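Local coordinates for BH2092 protein (Bacillus halodurans, PDB 3NHV) that is of unknown function but carries a rhodanese-like domain, a fold whose members often transfer sulfur through an active-site cysteine, at residues T66-W80 with F94-I108. Numbering follows the deposited sequence.
Sequences TKRLSKEKVIITYCW and FAQLGFRVKELIGGI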
loop_
_atom_site.group_PDB
_atom_site.type_symbol
_atom_site.label_atom_id
_atom_site.label_comp_id
_atom_site.label_asym_id
_atom_site.label_seq_id
_atom_site.Cartn_x
_atom_site.Cartn_y
_atom_site.Cartn_z
ATOM N N THR B 66 26.135 9.363 4.741
ATOM C CA THR B 66 25.403 10.361 3.973
ATOM C C THR B 66 26.135 11.685 3.839
ATOM O O THR B 66 25.608 12.645 3.265
ATOM C CB THR B 66 24.031 10.613 4.610
ATOM O OG1 THR B 66 24.209 11.125 5.937
ATOM C CG2 THR B 66 23.248 9.306 4.693
ATOM N N LYS B 67 27.361 11.728 4.350
ATOM C CA LYS B 67 28.166 12.946 4.308
ATOM C C LYS B 67 28.371 13.490 2.893
ATOM O O LYS B 67 28.315 14.702 2.669
ATOM C CB LYS B 67 29.531 12.700 4.969
ATOM C CG LYS B 67 30.415 11.678 4.252
ATOM C CD LYS B 67 31.784 11.547 4.929
ATOM C CE LYS B 67 32.794 10.844 4.021
ATOM N NZ LYS B 67 33.071 11.629 2.766
ATOM N N ARG B 68 28.595 12.602 1.932
ATOM C CA ARG B 68 28.834 13.045 0.563
ATOM C C ARG B 68 27.560 13.293 -0.258
ATOM O O ARG B 68 27.632 13.443 -1.480
ATOM C CB ARG B 68 29.722 12.031 -0.169
ATOM C CG ARG B 68 28.987 10.781 -0.632
ATOM C CD ARG B 68 28.709 9.784 0.497
ATOM N NE ARG B 68 27.870 8.672 0.038
ATOM C CZ ARG B 68 28.060 7.987 -1.095
ATOM N NH1 ARG B 68 29.070 8.293 -1.908
ATOM N NH2 ARG B 68 27.231 6.991 -1.421
ATOM N N LEU B 69 26.403 13.329 0.402
ATOM C CA LEU B 69 25.138 13.553 -0.300
ATOM C C LEU B 69 24.657 14.983 -0.140
ATOM O O LEU B 69 24.609 15.505 0.968
ATOM C CB LEU B 69 24.068 12.591 0.212
ATOM C CG LEU B 69 24.420 11.113 0.042
ATOM C CD1 LEU B 69 23.270 10.241 0.531
ATOM C CD2 LEU B 69 24.717 10.830 -1.417
ATOM N N SER B 70 24.295 15.615 -1.250
ATOM C CA SER B 70 23.831 17.000 -1.223
ATOM C C SER B 70 22.466 17.218 -0.558
ATOM O O SER B 70 21.507 16.506 -0.836
ATOM C CB SER B 70 23.794 17.554 -2.648
ATOM O OG SER B 70 23.204 18.843 -2.665
ATOM N N LYS B 71 22.394 18.218 0.315
ATOM C CA LYS B 71 21.156 18.561 1.013
ATOM C C LYS B 71 20.245 19.381 0.105
ATOM O O LYS B 71 19.099 19.662 0.458
ATOM C CB LYS B 71 21.450 19.389 2.269
ATOM C CG LYS B 71 22.198 18.662 3.381
ATOM C CD LYS B 71 21.265 17.868 4.273
ATOM C CE LYS B 71 22.017 17.228 5.438
ATOM N NZ LYS B 71 22.692 18.225 6.327
ATOM N N GLU B 72 20.757 19.783 -1.054
ATOM C CA GLU B 72 19.966 20.580 -1.983
ATOM C C GLU B 72 19.064 19.703 -2.830
ATOM O O GLU B 72 18.106 20.180 -3.434
ATOM C CB GLU B 72 20.873 21.392 -2.905
ATOM C CG GLU B 72 21.614 22.525 -2.226
ATOM C CD GLU B 72 20.707 23.378 -1.353
ATOM O OE1 GLU B 72 20.540 23.037 -0.157
ATOM O OE2 GLU B 72 20.149 24.382 -1.862
ATOM N N LYS B 73 19.388 18.418 -2.877
ATOM C CA LYS B 73 18.616 17.466 -3.660
ATOM C C LYS B 73 17.549 16.798 -2.804
ATOM O O LYS B 73 17.341 17.179 -1.651
ATOM C CB LYS B 73 19.552 16.416 -4.240
ATOM C CG LYS B 73 20.617 16.993 -5.148
ATOM C CD LYS B 73 21.517 15.900 -5.655
ATOM C CE LYS B 73 22.372 16.371 -6.808
ATOM N NZ LYS B 73 23.175 15.226 -7.320
ATOM N N VAL B 74 16.859 15.811 -3.367
ATOM C CA VAL B 74 15.829 15.094 -2.617
ATOM C C VAL B 74 16.156 13.609 -2.613
ATOM O O VAL B 74 16.519 13.056 -3.645
ATOM C CB VAL B 74 14.432 15.281 -3.233
ATOM C CG1 VAL B 74 13.417 14.483 -2.430
ATOM C CG2 VAL B 74 14.049 16.760 -3.242
ATOM N N ILE B 75 16.040 12.970 -1.451
ATOM C CA ILE B 75 16.324 11.537 -1.331
ATOM C C ILE B 75 15.055 10.703 -1.557
ATOM O O ILE B 75 13.997 10.997 -0.996
ATOM C CB ILE B 75 16.930 11.182 0.078
ATOM C CG1 ILE B 75 18.357 11.713 0.196
ATOM C CG2 ILE B 75 16.985 9.675 0.278
ATOM C CD1 ILE B 75 18.451 13.199 0.360
ATOM N N ILE B 76 15.176 9.675 -2.395
ATOM C CA ILE B 76 14.071 8.777 -2.711
ATOM C C ILE B 76 14.485 7.390 -2.238
ATOM O O ILE B 76 15.420 6.808 -2.772
ATOM C CB ILE B 76 13.796 8.702 -4.240
ATOM C CG1 ILE B 76 13.606 10.106 -4.816
ATOM C CG2 ILE B 76 12.539 7.865 -4.505
ATOM C CD1 ILE B 76 12.345 10.800 -4.349
ATOM N N THR B 77 13.790 6.863 -1.237
ATOM C CA THR B 77 14.126 5.549 -0.712
ATOM C C THR B 77 13.208 4.481 -1.264
ATOM O O THR B 77 12.048 4.750 -1.551
ATOM C CB THR B 77 14.005 5.520 0.821
ATOM O OG1 THR B 77 12.642 5.764 1.189
ATOM C CG2 THR B 77 14.887 6.594 1.448
ATOM N N TYR B 78 13.723 3.267 -1.415
ATOM C CA TYR B 78 12.884 2.179 -1.888
ATOM C C TYR B 78 13.348 0.856 -1.294
ATOM O O TYR B 78 14.547 0.621 -1.132
ATOM C CB TYR B 78 12.864 2.125 -3.424
ATOM C CG TYR B 78 14.062 1.473 -4.076
ATOM C CD1 TYR B 78 14.173 0.089 -4.150
ATOM C CD2 TYR B 78 15.071 2.244 -4.645
ATOM C CE1 TYR B 78 15.251 -0.509 -4.778
ATOM C CE2 TYR B 78 16.155 1.658 -5.275
ATOM C CZ TYR B 78 16.240 0.282 -5.342
ATOM O OH TYR B 78 17.304 -0.301 -5.994
ATOM N N CYS B 79 12.381 0.017 -0.936
ATOM C CA CYS B 79 12.648 -1.295 -0.364
ATOM C C CYS B 79 12.139 -2.320 -1.370
ATOM O O CYS B 79 12.042 -2.023 -2.554
ATOM C CB CYS B 79 11.928 -1.461 0.982
ATOM S SG CYS B 79 12.020 -3.165 1.657
ATOM N N TRP B 80 11.808 -3.520 -0.913
ATOM C CA TRP B 80 11.325 -4.541 -1.821
ATOM C C TRP B 80 10.002 -4.192 -2.464
ATOM O O TRP B 80 9.899 -4.168 -3.688
ATOM C CB TRP B 80 11.197 -5.884 -1.110
ATOM C CG TRP B 80 12.513 -6.501 -0.815
ATOM C CD1 TRP B 80 13.267 -6.328 0.310
ATOM C CD2 TRP B 80 13.262 -7.365 -1.673
ATOM N NE1 TRP B 80 14.442 -7.032 0.203
ATOM C CE2 TRP B 80 14.467 -7.676 -1.006
ATOM C CE3 TRP B 80 13.038 -7.901 -2.947
ATOM C CZ2 TRP B 80 15.440 -8.507 -1.561
ATOM C CZ3 TRP B 80 14.010 -8.730 -3.504
ATOM C CH2 TRP B 80 15.198 -9.022 -2.809
ATOM N N PHE B 94 16.682 9.693 7.383
ATOM C CA PHE B 94 17.145 10.753 6.495
ATOM C C PHE B 94 16.580 12.097 6.928
ATOM O O PHE B 94 17.274 13.117 6.882
ATOM C CB PHE B 94 16.740 10.467 5.045
ATOM C CG PHE B 94 17.741 9.645 4.284
ATOM C CD1 PHE B 94 18.948 10.205 3.867
ATOM C CD2 PHE B 94 17.472 8.313 3.976
ATOM C CE1 PHE B 94 19.872 9.448 3.151
ATOM C CE2 PHE B 94 18.385 7.548 3.264
ATOM C CZ PHE B 94 19.592 8.115 2.846
ATOM N N ALA B 95 15.321 12.097 7.355
ATOM C CA ALA B 95 14.685 13.332 7.792
ATOM C C ALA B 95 15.342 13.847 9.068
ATOM O O ALA B 95 15.390 15.050 9.310
ATOM C CB ALA B 95 13.196 13.108 8.019
ATOM N N GLN B 96 15.844 12.930 9.883
ATOM C CA GLN B 96 16.502 13.307 11.124
ATOM C C GLN B 96 17.868 13.924 10.812
ATOM O O GLN B 96 18.338 14.796 11.535
ATOM C CB GLN B 96 16.644 12.073 12.023
ATOM C CG GLN B 96 17.260 12.327 13.393
ATOM C CD GLN B 96 17.083 11.137 14.329
ATOM O OE1 GLN B 96 17.489 10.011 14.011
ATOM N NE2 GLN B 96 16.474 11.381 15.489
ATOM N N LEU B 97 18.486 13.485 9.719
ATOM C CA LEU B 97 19.788 14.005 9.316
ATOM C C LEU B 97 19.675 15.349 8.594
ATOM O O LEU B 97 20.679 15.900 8.140
ATOM C CB LEU B 97 20.508 12.994 8.415
ATOM C CG LEU B 97 20.990 11.697 9.076
ATOM C CD1 LEU B 97 21.267 10.632 8.030
ATOM C CD2 LEU B 97 22.235 11.988 9.901
ATOM N N GLY B 98 18.453 15.868 8.482
ATOM C CA GLY B 98 18.241 17.151 7.822
ATOM C C GLY B 98 17.952 17.108 6.326
ATOM O O GLY B 98 17.808 18.157 5.703
ATOM N N PHE B 99 17.865 15.910 5.748
ATOM C CA PHE B 99 17.586 15.741 4.323
ATOM C C PHE B 99 16.098 15.830 3.963
ATOM O O PHE B 99 15.226 15.582 4.796
ATOM C CB PHE B 99 18.101 14.381 3.832
ATOM C CG PHE B 99 19.584 14.328 3.598
ATOM C CD1 PHE B 99 20.416 13.605 4.449
ATOM C CD2 PHE B 99 20.150 14.998 2.518
ATOM C CE1 PHE B 99 21.791 13.555 4.225
ATOM C CE2 PHE B 99 21.517 14.956 2.287
ATOM C CZ PHE B 99 22.340 14.233 3.141
ATOM N N ARG B 100 15.820 16.195 2.710
ATOM C CA ARG B 100 14.444 16.249 2.203
ATOM C C ARG B 100 14.314 14.854 1.592
ATOM O O ARG B 100 15.200 14.412 0.850
ATOM C CB ARG B 100 14.295 17.328 1.126
ATOM C CG ARG B 100 14.535 18.762 1.618
ATOM C CD ARG B 100 13.320 19.339 2.333
ATOM N NE ARG B 100 13.587 20.662 2.896
ATOM C CZ ARG B 100 12.659 21.602 3.070
ATOM N NH1 ARG B 100 11.401 21.364 2.716
ATOM N NH2 ARG B 100 12.982 22.780 3.597
ATOM N N VAL B 101 13.223 14.162 1.897
ATOM C CA VAL B 101 13.076 12.801 1.417
ATOM C C VAL B 101 11.641 12.377 1.137
ATOM O O VAL B 101 10.705 12.914 1.723
ATOM C CB VAL B 101 13.671 11.836 2.459
ATOM C CG1 VAL B 101 12.898 11.972 3.758
ATOM C CG2 VAL B 101 13.629 10.399 1.955
ATOM N N LYS B 102 11.505 11.396 0.245
ATOM C CA LYS B 102 10.224 10.815 -0.152
ATOM C C LYS B 102 10.468 9.314 -0.315
ATOM O O LYS B 102 11.568 8.908 -0.699
ATOM C CB LYS B 102 9.746 11.381 -1.501
ATOM C CG LYS B 102 9.477 12.878 -1.527
ATOM C CD LYS B 102 8.824 13.308 -2.841
ATOM C CE LYS B 102 8.288 14.739 -2.738
ATOM N NZ LYS B 102 7.194 15.024 -3.718
ATOM N N GLU B 103 9.461 8.491 -0.022
ATOM C CA GLU B 103 9.602 7.043 -0.174
ATOM C C GLU B 103 8.891 6.610 -1.443
ATOM O O GLU B 103 7.870 7.190 -1.820
ATOM C CB GLU B 103 9.011 6.295 1.027
ATOM C CG GLU B 103 7.503 6.441 1.187
ATOM C CD GLU B 103 6.980 5.825 2.479
ATOM O OE1 GLU B 103 7.232 4.620 2.718
ATOM O OE2 GLU B 103 6.315 6.546 3.254
ATOM N N LEU B 104 9.442 5.593 -2.098
ATOM C CA LEU B 104 8.885 5.063 -3.334
ATOM C C LEU B 104 7.906 3.932 -3.044
ATOM O O LEU B 104 8.299 2.888 -2.522
ATOM C CB LEU B 104 10.006 4.527 -4.224
ATOM C CG LEU B 104 9.555 3.928 -5.552
ATOM C CD1 LEU B 104 9.080 5.042 -6.474
ATOM C CD2 LEU B 104 10.698 3.173 -6.203
ATOM N N ILE B 105 6.637 4.137 -3.388
ATOM C CA ILE B 105 5.616 3.112 -3.182
ATOM C C ILE B 105 5.733 2.073 -4.295
ATOM O O ILE B 105 5.875 2.419 -5.472
ATOM C CB ILE B 105 4.186 3.707 -3.222
ATOM C CG1 ILE B 105 3.933 4.376 -4.570
ATOM C CG2 ILE B 105 4.012 4.720 -2.111
ATOM C CD1 ILE B 105 2.477 4.738 -4.810
ATOM N N GLY B 106 5.676 0.801 -3.920
ATOM C CA GLY B 106 5.782 -0.260 -4.905
ATOM C C GLY B 106 7.154 -0.909 -4.858
ATOM O O GLY B 106 7.323 -2.073 -5.232
ATOM N N GLY B 107 8.141 -0.149 -4.394
ATOM C CA GLY B 107 9.490 -0.676 -4.302
ATOM C C GLY B 107 10.004 -1.156 -5.645
ATOM O O GLY B 107 9.514 -0.736 -6.696
ATOM N N ILE B 108 10.990 -2.045 -5.616
ATOM C CA ILE B 108 11.573 -2.566 -6.837
ATOM C C ILE B 108 10.666 -3.634 -7.419
ATOM O O ILE B 108 10.731 -3.947 -8.603
ATOM C CB ILE B 108 12.979 -3.157 -6.570
ATOM C CG1 ILE B 108 13.671 -3.486 -7.897
ATOM C CG2 ILE B 108 12.870 -4.395 -5.691
ATOM C CD1 ILE B 108 15.138 -3.863 -7.744
#
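The ring of F99 carries the aliphatic part of K71 on one face, CD of K71 standing 3.7 Å from the ring centroid in a CH-pi contact. At the edge of the same ring, near its plane, lie the backbone oxygens of T66, L69 and S70; L69 O approaches CZ of F99 to 3.4 Å. A bend at chi2 (-84°) lays CD of K71 over the ring, and NZ of K71, 5.2 Å from the F99 centroid, adds at most a weak cation-pi attraction. The F94 ring takes CG2 of I75 squarely over the centre of one face, 3.8 Å from the centroid, with CD1 of L69 near its plane at the edge. I75 serves both rings: CG2 lies anti to the backbone N over F94, while CD1 on the other branch comes obliquely to CD2 of F99. Strands 74-78 and 100-105 pair in parallel. I75 N gives a straight bond (2.8 Å) to R100 O, and I75 O receives K102 N. T77 repeats the pattern, its N bonding K102 O and its O accepting from L104 N. This is the beta-alpha-beta unit of the rhodanese-like fold, crossing over through helix 86-96, whose A87 O holds T77 OG1. Beyond the strands, I108 N bonds C79 O (3.2 Å), where C79 is disulfide-linked to C84. An alanine in place of F99 would probably open a gap beside I75 CD1 and leave the K71 chain without its aromatic support. I75 and T77 thus spend their backbone polarity here, V74, I76 and Y78 theirs on strand 34-38, while carbonyl oxygens probably favour the weakly positive F99 edge.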